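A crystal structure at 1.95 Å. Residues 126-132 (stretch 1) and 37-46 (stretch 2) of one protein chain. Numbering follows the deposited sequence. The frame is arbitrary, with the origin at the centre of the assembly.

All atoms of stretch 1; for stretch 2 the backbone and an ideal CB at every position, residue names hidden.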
# COMPACT_ATOMS: atom_id res chain seq x y z
N THR A 126 3.00 -14.04 -2.02
CA THR A 126 2.37 -14.41 -0.76
C THR A 126 3.14 -15.54 -0.07
O THR A 126 3.39 -15.48 1.14
CB THR A 126 0.91 -14.82 -1.00
OG1 THR A 126 0.20 -13.71 -1.58
CG2 THR A 126 0.23 -15.21 0.30
N LEU A 127 3.52 -16.58 -0.82
CA LEU A 127 4.29 -17.66 -0.22
C LEU A 127 5.64 -17.17 0.26
O LEU A 127 6.13 -17.60 1.32
CB LEU A 127 4.48 -18.82 -1.21
CG LEU A 127 3.24 -19.60 -1.64
CD1 LEU A 127 3.66 -20.80 -2.49
CD2 LEU A 127 2.42 -20.06 -0.44
N LEU A 128 6.28 -16.27 -0.50
CA LEU A 128 7.54 -15.70 -0.06
C LEU A 128 7.38 -14.96 1.27
O LEU A 128 8.24 -15.06 2.16
CB LEU A 128 8.11 -14.77 -1.13
CG LEU A 128 8.72 -15.41 -2.38
CD1 LEU A 128 9.01 -14.35 -3.42
CD2 LEU A 128 9.98 -16.18 -2.02
N ALA A 129 6.27 -14.23 1.42
CA ALA A 129 6.02 -13.53 2.68
C ALA A 129 5.90 -14.52 3.84
O ALA A 129 6.47 -14.30 4.91
CB ALA A 129 4.76 -12.67 2.57
N VAL A 130 5.15 -15.61 3.64
CA VAL A 130 4.99 -16.60 4.70
C VAL A 130 6.33 -17.25 5.03
O VAL A 130 6.64 -17.49 6.21
CB VAL A 130 3.94 -17.65 4.30
CG1 VAL A 130 3.77 -18.69 5.42
CG2 VAL A 130 2.62 -16.99 3.97
N MET A 131 7.14 -17.54 4.01
CA MET A 131 8.46 -18.12 4.26
C MET A 131 9.32 -17.16 5.07
O MET A 131 9.99 -17.55 6.03
CB MET A 131 9.15 -18.46 2.93
CG MET A 131 8.70 -19.77 2.32
SD MET A 131 9.21 -21.22 3.27
CE MET A 131 10.99 -21.10 3.14
N LEU A 132 9.31 -15.88 4.69
CA LEU A 132 10.12 -14.88 5.39
C LEU A 132 9.65 -14.64 6.81
O LEU A 132 10.45 -14.21 7.64
CB LEU A 132 10.10 -13.57 4.61
CG LEU A 132 10.82 -13.59 3.27
CD1 LEU A 132 10.54 -12.30 2.51
CD2 LEU A 132 12.31 -13.78 3.47
N UNK A 37 -0.62 -27.44 0.07
CA UNK A 37 0.63 -28.12 -0.25
C UNK A 37 1.82 -27.45 0.42
O UNK A 37 2.74 -28.13 0.89
CB UNK A 37 0.84 -28.16 -1.77
N UNK A 38 1.83 -26.12 0.45
CA UNK A 38 2.92 -25.41 1.11
C UNK A 38 3.02 -25.80 2.57
O UNK A 38 4.12 -26.06 3.09
CB UNK A 38 2.73 -23.90 0.98
N UNK A 39 1.89 -25.82 3.27
CA UNK A 39 1.91 -26.12 4.70
C UNK A 39 2.38 -27.54 4.96
O UNK A 39 3.18 -27.79 5.87
CB UNK A 39 0.52 -25.91 5.31
N UNK A 40 1.93 -28.49 4.13
CA UNK A 40 2.43 -29.86 4.22
C UNK A 40 3.93 -29.91 3.99
O UNK A 40 4.68 -30.49 4.78
CB UNK A 40 1.71 -30.76 3.21
N UNK A 41 4.40 -29.29 2.90
CA UNK A 41 5.82 -29.39 2.56
C UNK A 41 6.71 -28.56 3.47
O UNK A 41 7.89 -28.88 3.63
CB UNK A 41 6.04 -28.96 1.11
N UNK A 42 6.17 -27.51 4.07
CA UNK A 42 7.00 -26.65 4.91
C UNK A 42 6.47 -26.56 6.34
O UNK A 42 6.90 -27.32 7.20
CB UNK A 42 7.09 -25.25 4.30
N UNK A 43 5.54 -25.64 6.60
CA UNK A 43 5.09 -25.44 7.97
C UNK A 43 3.77 -24.68 7.98
O UNK A 43 3.39 -24.03 7.00
CB UNK A 43 6.15 -24.69 8.78
N UNK A 44 3.08 -24.77 9.11
CA UNK A 44 1.90 -23.97 9.42
C UNK A 44 2.39 -22.78 10.25
O UNK A 44 2.82 -22.96 11.39
CB UNK A 44 0.84 -24.78 10.16
N UNK A 45 2.35 -21.58 9.66
CA UNK A 45 2.96 -20.42 10.31
C UNK A 45 2.31 -20.17 11.67
O UNK A 45 1.09 -20.25 11.83
CB UNK A 45 2.83 -19.18 9.42
N UNK A 46 3.15 -19.87 12.67
CA UNK A 46 2.66 -19.64 14.02
C UNK A 46 2.37 -18.18 14.33
O UNK A 46 1.62 -17.89 15.27
CB UNK A 46 3.68 -20.18 15.03

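Stretch 1 is helical throughout and offers stretch 2 an apolar surface made by L127, V130 and M131; its one polar feature within reach is the carbonyl oxygen of V130.

Position 37 is helical, and its ideal CB has nothing of stretch 1 within 5.5 Å. The contact therefore sets no preference; the deposited residue is D37.

Position 38 is different. Its CA-to-CB bond points toward stretch 1, and the ideal CB lies 4.1 Å from L127 CD2. The helix axes approach to 12.1 Å, which leaves room for a larger apolar side chain; leucine, methionine or an aromatic would suit. The residue is F38. With chi1 at 167° (t), its ring touches all three apolar side chains: F38 CG is 4.0 Å from L127 CD2, F38 CE2 is 3.6 Å from V130 CG1, and F38 CE1 is 3.7 Å from M131 SD. The sulfur sits at the ring edge, 81° off the normal.

Positions 39, 40 and 41 continue the helix with their ideal CB atoms out of reach, so many residues are compatible. They are K39, N40 and A41, and none contacts stretch 1.

At 42 the backbone leaves helical angles (phi/psi -122/-86), although its N still bonds to F38 O at 2.7 Å. CB points toward stretch 1, with the ideal CB 4.7 Å from M131 SD. A medium or large apolar group could cover the thioether. F42 does so: its CD1 is 3.8 Å from M131 SD, and the sulfur lies 4.2 Å from the centroid of the F42 ring, 28° off the normal.

Position 43 is extended (-163/161), and its CB points sideways. A short side chain would leave stretch 1 untouched, whereas a long apolar one could turn back to it. F43, at chi1 60° (p), brings its ring end nearer: F43 CZ is 3.5 Å from V130 O, which lies near the ring plane at its edge, and F43 CE2 is 3.9 Å from M131 SD. M131 SD thus touches three phenylalanine rings.

Position 44 directs CB away, favouring no particular residue here; E44 is hydrogen-bonded elsewhere in the structure.

At 45 CB again points toward stretch 1, its ideal position 4.1 Å from V130 CG1. The CA atoms of the two residues are 7.1 Å apart, so a valine, leucine or isoleucine would pack well. I45 places CD1 3.9 Å from V130 CG1 and 3.7 Å from V130 O.

Position 46 is out of reach and unconstrained by stretch 1; it is Q46.

No hydrogen bond crosses between the stretches, so the 353 Å² contact rests on apolar and sulfur-aromatic packing.

Stretch 2 37-46: DFKNAFFEIQ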
# COMPACT_ATOMS: atom_id res chain seq x y z
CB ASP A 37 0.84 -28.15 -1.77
CG ASP A 37 -0.13 -29.08 -2.47
OD1 ASP A 37 -0.98 -29.68 -1.79
OD2 ASP A 37 -0.02 -29.20 -3.71
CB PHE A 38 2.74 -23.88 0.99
CG PHE A 38 3.65 -23.10 1.89
CD1 PHE A 38 4.93 -22.78 1.49
CD2 PHE A 38 3.24 -22.73 3.16
CE1 PHE A 38 5.78 -22.09 2.33
CE2 PHE A 38 4.09 -22.04 4.01
CZ PHE A 38 5.36 -21.71 3.59
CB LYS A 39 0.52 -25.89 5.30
CG LYS A 39 0.19 -24.41 5.57
CD LYS A 39 -1.14 -24.27 6.27
CE LYS A 39 -2.28 -24.78 5.41
NZ LYS A 39 -3.59 -24.67 6.11
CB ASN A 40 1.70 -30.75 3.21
CG ASN A 40 0.32 -31.19 3.69
OD1 ASN A 40 0.05 -31.26 4.90
ND2 ASN A 40 -0.56 -31.50 2.75
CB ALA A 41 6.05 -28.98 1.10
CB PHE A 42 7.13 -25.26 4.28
CG PHE A 42 8.01 -25.24 3.06
CD1 PHE A 42 9.37 -25.01 3.18
CD2 PHE A 42 7.48 -25.47 1.80
CE1 PHE A 42 10.19 -25.00 2.08
CE2 PHE A 42 8.30 -25.46 0.69
CZ PHE A 42 9.65 -25.23 0.82
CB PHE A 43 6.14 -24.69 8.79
CG PHE A 43 6.47 -23.32 8.26
CD1 PHE A 43 5.74 -22.21 8.65
CD2 PHE A 43 7.52 -23.15 7.37
CE1 PHE A 43 6.04 -20.96 8.17
CE2 PHE A 43 7.83 -21.90 6.88
CZ PHE A 43 7.09 -20.80 7.28
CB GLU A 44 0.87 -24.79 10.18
CG GLU A 44 -0.48 -24.13 10.40
CD GLU A 44 -1.63 -25.09 10.13
OE1 GLU A 44 -2.80 -24.66 10.14
OE2 GLU A 44 -1.35 -26.29 9.92
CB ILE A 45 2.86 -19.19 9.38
CG1 ILE A 45 3.61 -18.00 9.99
CG2 ILE A 45 1.41 -18.83 9.09
CD1 ILE A 45 4.21 -17.05 8.97
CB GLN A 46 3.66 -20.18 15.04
CG GLN A 46 4.26 -21.52 14.63
CD GLN A 46 5.29 -22.02 15.62
OE1 GLN A 46 6.46 -22.21 15.28
NE2 GLN A 46 4.86 -22.24 16.85
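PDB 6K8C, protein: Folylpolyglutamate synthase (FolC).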